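Long-range contact in bifunctional GH43-CE protein (PDB 6MLY), which is a bifunctional glycoside hydrolase family 43 and carbohydrate esterase protein, probably a xylan 1,4-beta-xylosidase that acts on complex arabinoxylans: residues 399-411 with 419-431. Numbering follows the deposited sequence.
Sequences SLFQRKYGQVGVK and IVMVNGENETPAE
Y405 leans its ring over the backbone of G424. G424 CA sits over one ring face, toward the rim, 4.1 Å from Y405 CE2. With CG placed between the backbone N and the carbonyl carbon (chi1 55°), the ring comes back over G424, although its CB starts out away from segment 419-431. The phenol end passes obliquely by P429, with Y405 OH 3.6 Å from P429 CB.

K404 lies alongside the turn at E425. Its chain runs beside E425 O, and its extended course carries NZ on to a hydrogen bond with Q478 OE1. With an alanine here, Q478 OE1 is likely to lose this partner, and the packing of the aliphatic chain along E425 would probably go with it.

Q407 and V422 lie side by side and point the same way. Q407 OE1 rests 3.5 Å from V422 CB, an apolar neighbour.

Backbone bonds join the two segments. G424 N donates to Y405 O at 3.0 Å. Farther along, G409 and V420 bond both ways through their backbones, N to O in each direction. Q407 N also donates to V422 O, but the return bond is weak.

N423 shapes the turn. Its OD1 accepts from E425 N at 3.0 Å, an Asx turn. Its ND2 gives a nearly straight bond (171°) to E425 OE2, lying in the N423 amide plane but meeting OE2 from above the carboxylate plane. K476 N also donates to that carboxylate oxygen. V408 and M421 both pack on F459 of the facing sheet, and I419 reaches V442 there.

Strands 406-411 and 418-423 form an antiparallel beta hairpin within the beta sandwich of the concanavalin A-like domain, away from the annotated sites.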
loop_
_atom_site.group_PDB
_atom_site.type_symbol
_atom_site.label_atom_id
_atom_site.label_comp_id
_atom_site.label_asym_id
_atom_site.label_seq_id
_atom_site.Cartn_x
_atom_site.Cartn_y
_atom_site.Cartn_z
ATOM N N SER A 399 0.768 -6.743 -8.568
ATOM C CA SER A 399 -0.325 -6.353 -7.671
ATOM C C SER A 399 0.081 -6.530 -6.204
ATOM O O SER A 399 0.806 -7.458 -5.866
ATOM C CB SER A 399 -1.583 -7.128 -7.972
ATOM O OG SER A 399 -2.530 -6.992 -6.917
ATOM N N LEU A 400 -0.381 -5.603 -5.357
ATOM C CA LEU A 400 -0.543 -5.834 -3.933
ATOM C C LEU A 400 -1.970 -6.346 -3.739
ATOM O O LEU A 400 -2.927 -5.608 -3.973
ATOM C CB LEU A 400 -0.287 -4.539 -3.154
ATOM C CG LEU A 400 1.103 -3.933 -3.342
ATOM C CD1 LEU A 400 1.224 -2.590 -2.639
ATOM C CD2 LEU A 400 2.188 -4.879 -2.857
ATOM N N PHE A 401 -2.086 -7.621 -3.339
ATOM C CA PHE A 401 -3.264 -8.426 -3.637
ATOM C C PHE A 401 -4.028 -8.807 -2.361
ATOM O O PHE A 401 -3.512 -9.521 -1.502
ATOM C CB PHE A 401 -2.850 -9.669 -4.425
ATOM C CG PHE A 401 -3.995 -10.570 -4.810
ATOM C CD1 PHE A 401 -4.763 -10.298 -5.932
ATOM C CD2 PHE A 401 -4.303 -11.690 -4.050
ATOM C CE1 PHE A 401 -5.818 -11.124 -6.285
ATOM C CE2 PHE A 401 -5.356 -12.519 -4.405
ATOM C CZ PHE A 401 -6.110 -12.237 -5.521
ATOM N N GLN A 402 -5.263 -8.298 -2.263
ATOM C CA GLN A 402 -6.332 -8.896 -1.462
ATOM C C GLN A 402 -7.684 -8.488 -2.074
ATOM O O GLN A 402 -7.784 -8.353 -3.291
ATOM C CB GLN A 402 -6.191 -8.531 0.018
ATOM C CG GLN A 402 -6.780 -9.598 0.935
ATOM C CD GLN A 402 -6.860 -9.148 2.370
ATOM O OE1 GLN A 402 -5.868 -8.733 2.959
ATOM N NE2 GLN A 402 -8.045 -9.239 2.947
ATOM N N ARG A 403 -8.727 -8.328 -1.247
ATOM C CA ARG A 403 -10.040 -7.901 -1.711
ATOM C C ARG A 403 -9.935 -6.445 -2.166
ATOM O O ARG A 403 -10.358 -6.104 -3.263
ATOM C CB ARG A 403 -11.086 -8.034 -0.602
ATOM C CG ARG A 403 -12.465 -7.504 -0.971
ATOM C CD ARG A 403 -13.336 -7.315 0.257
ATOM N NE ARG A 403 -14.746 -7.159 -0.080
ATOM C CZ ARG A 403 -15.627 -8.156 -0.156
ATOM N NH1 ARG A 403 -15.261 -9.396 0.132
ATOM N NH2 ARG A 403 -16.873 -7.905 -0.515
ATOM N N LYS A 404 -9.371 -5.619 -1.279
ATOM C CA LYS A 404 -9.013 -4.244 -1.550
ATOM C C LYS A 404 -7.581 -4.213 -2.087
ATOM O O LYS A 404 -6.640 -3.934 -1.347
ATOM C CB LYS A 404 -9.177 -3.417 -0.273
ATOM C CG LYS A 404 -10.589 -3.434 0.293
ATOM C CD LYS A 404 -10.884 -2.300 1.242
ATOM C CE LYS A 404 -12.343 -2.246 1.638
ATOM N NZ LYS A 404 -12.582 -1.208 2.668
ATOM N N TYR A 405 -7.450 -4.499 -3.389
ATOM C CA TYR A 405 -6.163 -4.717 -4.057
ATOM C C TYR A 405 -5.689 -3.424 -4.723
ATOM O O TYR A 405 -6.420 -2.438 -4.753
ATOM C CB TYR A 405 -6.279 -5.825 -5.110
ATOM C CG TYR A 405 -7.363 -5.617 -6.137
ATOM C CD1 TYR A 405 -8.586 -6.256 -6.015
ATOM C CD2 TYR A 405 -7.177 -4.786 -7.232
ATOM C CE1 TYR A 405 -9.594 -6.076 -6.948
ATOM C CE2 TYR A 405 -8.174 -4.596 -8.176
ATOM C CZ TYR A 405 -9.389 -5.245 -8.035
ATOM O OH TYR A 405 -10.389 -5.078 -8.949
ATOM N N GLY A 406 -4.467 -3.471 -5.268
ATOM C CA GLY A 406 -3.909 -2.424 -6.117
ATOM C C GLY A 406 -3.068 -3.018 -7.233
ATOM O O GLY A 406 -2.169 -3.796 -6.967
ATOM N N GLN A 407 -3.370 -2.633 -8.480
ATOM C CA GLN A 407 -2.699 -3.147 -9.679
ATOM C C GLN A 407 -1.759 -2.083 -10.249
ATOM O O GLN A 407 -1.851 -0.915 -9.899
ATOM C CB GLN A 407 -3.726 -3.548 -10.740
ATOM C CG GLN A 407 -4.596 -4.723 -10.319
ATOM C CD GLN A 407 -5.698 -5.019 -11.308
ATOM O OE1 GLN A 407 -6.508 -4.154 -11.649
ATOM N NE2 GLN A 407 -5.747 -6.264 -11.759
ATOM N N VAL A 408 -0.847 -2.535 -11.111
ATOM C CA VAL A 408 -0.069 -1.691 -12.012
ATOM C C VAL A 408 0.471 -2.595 -13.125
ATOM O O VAL A 408 1.190 -3.558 -12.834
ATOM C CB VAL A 408 1.065 -0.933 -11.292
ATOM C CG1 VAL A 408 2.126 -1.864 -10.724
ATOM C CG2 VAL A 408 1.705 0.099 -12.206
ATOM N N GLY A 409 0.104 -2.296 -14.379
ATOM C CA GLY A 409 0.396 -3.187 -15.506
ATOM C C GLY A 409 0.097 -2.567 -16.862
ATOM O O GLY A 409 -0.382 -1.436 -16.960
ATOM N N VAL A 410 0.386 -3.343 -17.912
ATOM C CA VAL A 410 0.187 -2.952 -19.299
ATOM C C VAL A 410 -1.140 -3.536 -19.793
ATOM O O VAL A 410 -1.235 -4.721 -20.081
ATOM C CB VAL A 410 1.369 -3.412 -20.175
ATOM C CG1 VAL A 410 1.070 -3.277 -21.663
ATOM C CG2 VAL A 410 2.644 -2.667 -19.814
ATOM N N LYS A 411 -2.158 -2.678 -19.885
ATOM C CA LYS A 411 -3.446 -3.015 -20.484
ATOM C C LYS A 411 -3.403 -2.627 -21.969
ATOM O O LYS A 411 -2.666 -1.721 -22.346
ATOM C CB LYS A 411 -4.554 -2.286 -19.719
ATOM C CG LYS A 411 -5.986 -2.686 -20.056
ATOM C CD LYS A 411 -7.025 -1.759 -19.438
ATOM C CE LYS A 411 -7.156 -1.894 -17.932
ATOM N NZ LYS A 411 -8.161 -2.918 -17.557
ATOM N N ILE A 419 0.372 1.822 -19.963
ATOM C CA ILE A 419 0.725 1.549 -18.579
ATOM C C ILE A 419 -0.378 2.145 -17.698
ATOM O O ILE A 419 -0.756 3.292 -17.887
ATOM C CB ILE A 419 2.109 2.129 -18.233
ATOM C CG1 ILE A 419 3.217 1.487 -19.072
ATOM C CG2 ILE A 419 2.374 2.002 -16.738
ATOM C CD1 ILE A 419 4.579 2.109 -18.874
ATOM N N VAL A 420 -0.877 1.357 -16.739
ATOM C CA VAL A 420 -2.078 1.700 -15.969
ATOM C C VAL A 420 -1.887 1.268 -14.506
ATOM O O VAL A 420 -1.262 0.248 -14.230
ATOM C CB VAL A 420 -3.326 1.044 -16.599
ATOM C CG1 VAL A 420 -4.537 1.097 -15.679
ATOM C CG2 VAL A 420 -3.665 1.646 -17.954
ATOM N N MET A 421 -2.410 2.085 -13.582
ATOM C CA MET A 421 -2.663 1.697 -12.203
ATOM C C MET A 421 -4.175 1.642 -11.981
ATOM O O MET A 421 -4.911 2.481 -12.484
ATOM C CB MET A 421 -2.082 2.687 -11.189
ATOM C CG MET A 421 -2.818 2.626 -9.853
ATOM S SD MET A 421 -2.102 3.600 -8.517
ATOM C CE MET A 421 -2.688 2.654 -7.108
ATOM N N VAL A 422 -4.604 0.667 -11.177
ATOM C CA VAL A 422 -5.963 0.571 -10.677
ATOM C C VAL A 422 -5.898 0.569 -9.143
ATOM O O VAL A 422 -4.943 0.043 -8.555
ATOM C CB VAL A 422 -6.668 -0.684 -11.229
ATOM C CG1 VAL A 422 -8.052 -0.880 -10.627
ATOM C CG2 VAL A 422 -6.750 -0.667 -12.750
ATOM N N ASN A 423 -6.913 1.172 -8.508
ATOM C CA ASN A 423 -7.085 1.140 -7.056
ATOM C C ASN A 423 -8.455 0.528 -6.735
ATOM O O ASN A 423 -9.487 1.164 -6.947
ATOM C CB ASN A 423 -6.921 2.529 -6.434
ATOM C CG ASN A 423 -7.090 2.535 -4.930
ATOM O OD1 ASN A 423 -8.118 2.100 -4.417
ATOM N ND2 ASN A 423 -6.097 3.045 -4.218
ATOM N N GLY A 424 -8.437 -0.702 -6.198
ATOM C CA GLY A 424 -9.643 -1.481 -5.897
ATOM C C GLY A 424 -10.039 -1.444 -4.427
ATOM O O GLY A 424 -10.723 -2.355 -3.963
ATOM N N GLU A 425 -9.628 -0.393 -3.700
ATOM C CA GLU A 425 -10.033 -0.166 -2.305
ATOM C C GLU A 425 -11.557 -0.240 -2.189
ATOM O O GLU A 425 -12.085 -1.024 -1.403
ATOM C CB GLU A 425 -9.572 1.202 -1.798
ATOM C CG GLU A 425 -8.120 1.233 -1.369
ATOM C CD GLU A 425 -7.700 2.530 -0.701
ATOM O OE1 GLU A 425 -8.448 3.014 0.175
ATOM O OE2 GLU A 425 -6.625 3.049 -1.057
ATOM N N ASN A 426 -12.239 0.600 -2.977
ATOM C CA ASN A 426 -13.702 0.657 -3.039
ATOM C C ASN A 426 -14.203 -0.494 -3.926
ATOM O O ASN A 426 -13.400 -1.198 -4.553
ATOM C CB ASN A 426 -14.180 2.035 -3.515
ATOM C CG ASN A 426 -14.051 3.107 -2.452
ATOM O OD1 ASN A 426 -14.901 3.221 -1.570
ATOM N ND2 ASN A 426 -13.003 3.909 -2.537
ATOM N N GLU A 427 -15.533 -0.666 -3.975
ATOM C CA GLU A 427 -16.179 -1.849 -4.578
ATOM C C GLU A 427 -15.777 -1.960 -6.055
ATOM O O GLU A 427 -15.227 -2.980 -6.472
ATOM C CB GLU A 427 -17.707 -1.807 -4.453
ATOM C CG GLU A 427 -18.220 -1.404 -3.080
ATOM C CD GLU A 427 -18.670 0.045 -2.974
ATOM O OE1 GLU A 427 -17.997 0.930 -3.559
ATOM O OE2 GLU A 427 -19.700 0.286 -2.316
ATOM N N THR A 428 -16.057 -0.904 -6.829
ATOM C CA THR A 428 -15.681 -0.847 -8.236
ATOM C C THR A 428 -14.205 -0.471 -8.339
ATOM O O THR A 428 -13.747 0.441 -7.649
ATOM C CB THR A 428 -16.568 0.132 -9.018
ATOM O OG1 THR A 428 -16.488 1.420 -8.407
ATOM C CG2 THR A 428 -18.014 -0.309 -9.079
ATOM N N PRO A 429 -13.409 -1.178 -9.175
ATOM C CA PRO A 429 -12.030 -0.772 -9.444
ATOM C C PRO A 429 -11.969 0.585 -10.171
ATOM O O PRO A 429 -12.893 0.954 -10.906
ATOM C CB PRO A 429 -11.445 -1.916 -10.293
ATOM C CG PRO A 429 -12.648 -2.653 -10.854
ATOM C CD PRO A 429 -13.775 -2.424 -9.867
ATOM N N ALA A 430 -10.873 1.314 -9.939
ATOM C CA ALA A 430 -10.715 2.679 -10.382
ATOM C C ALA A 430 -9.349 2.850 -11.061
ATOM O O ALA A 430 -8.313 2.839 -10.386
ATOM C CB ALA A 430 -10.866 3.599 -9.194
ATOM N N GLU A 431 -9.363 2.997 -12.395
ATOM C CA GLU A 431 -8.167 3.373 -13.153
ATOM C C GLU A 431 -7.880 4.847 -12.843
ATOM O O GLU A 431 -8.717 5.707 -13.092
ATOM C CB GLU A 431 -8.314 3.087 -14.655
ATOM C CG GLU A 431 -9.704 3.328 -15.228
ATOM C CD GLU A 431 -9.781 3.352 -16.748
ATOM O OE1 GLU A 431 -9.072 2.548 -17.395
ATOM O OE2 GLU A 431 -10.551 4.177 -17.286
#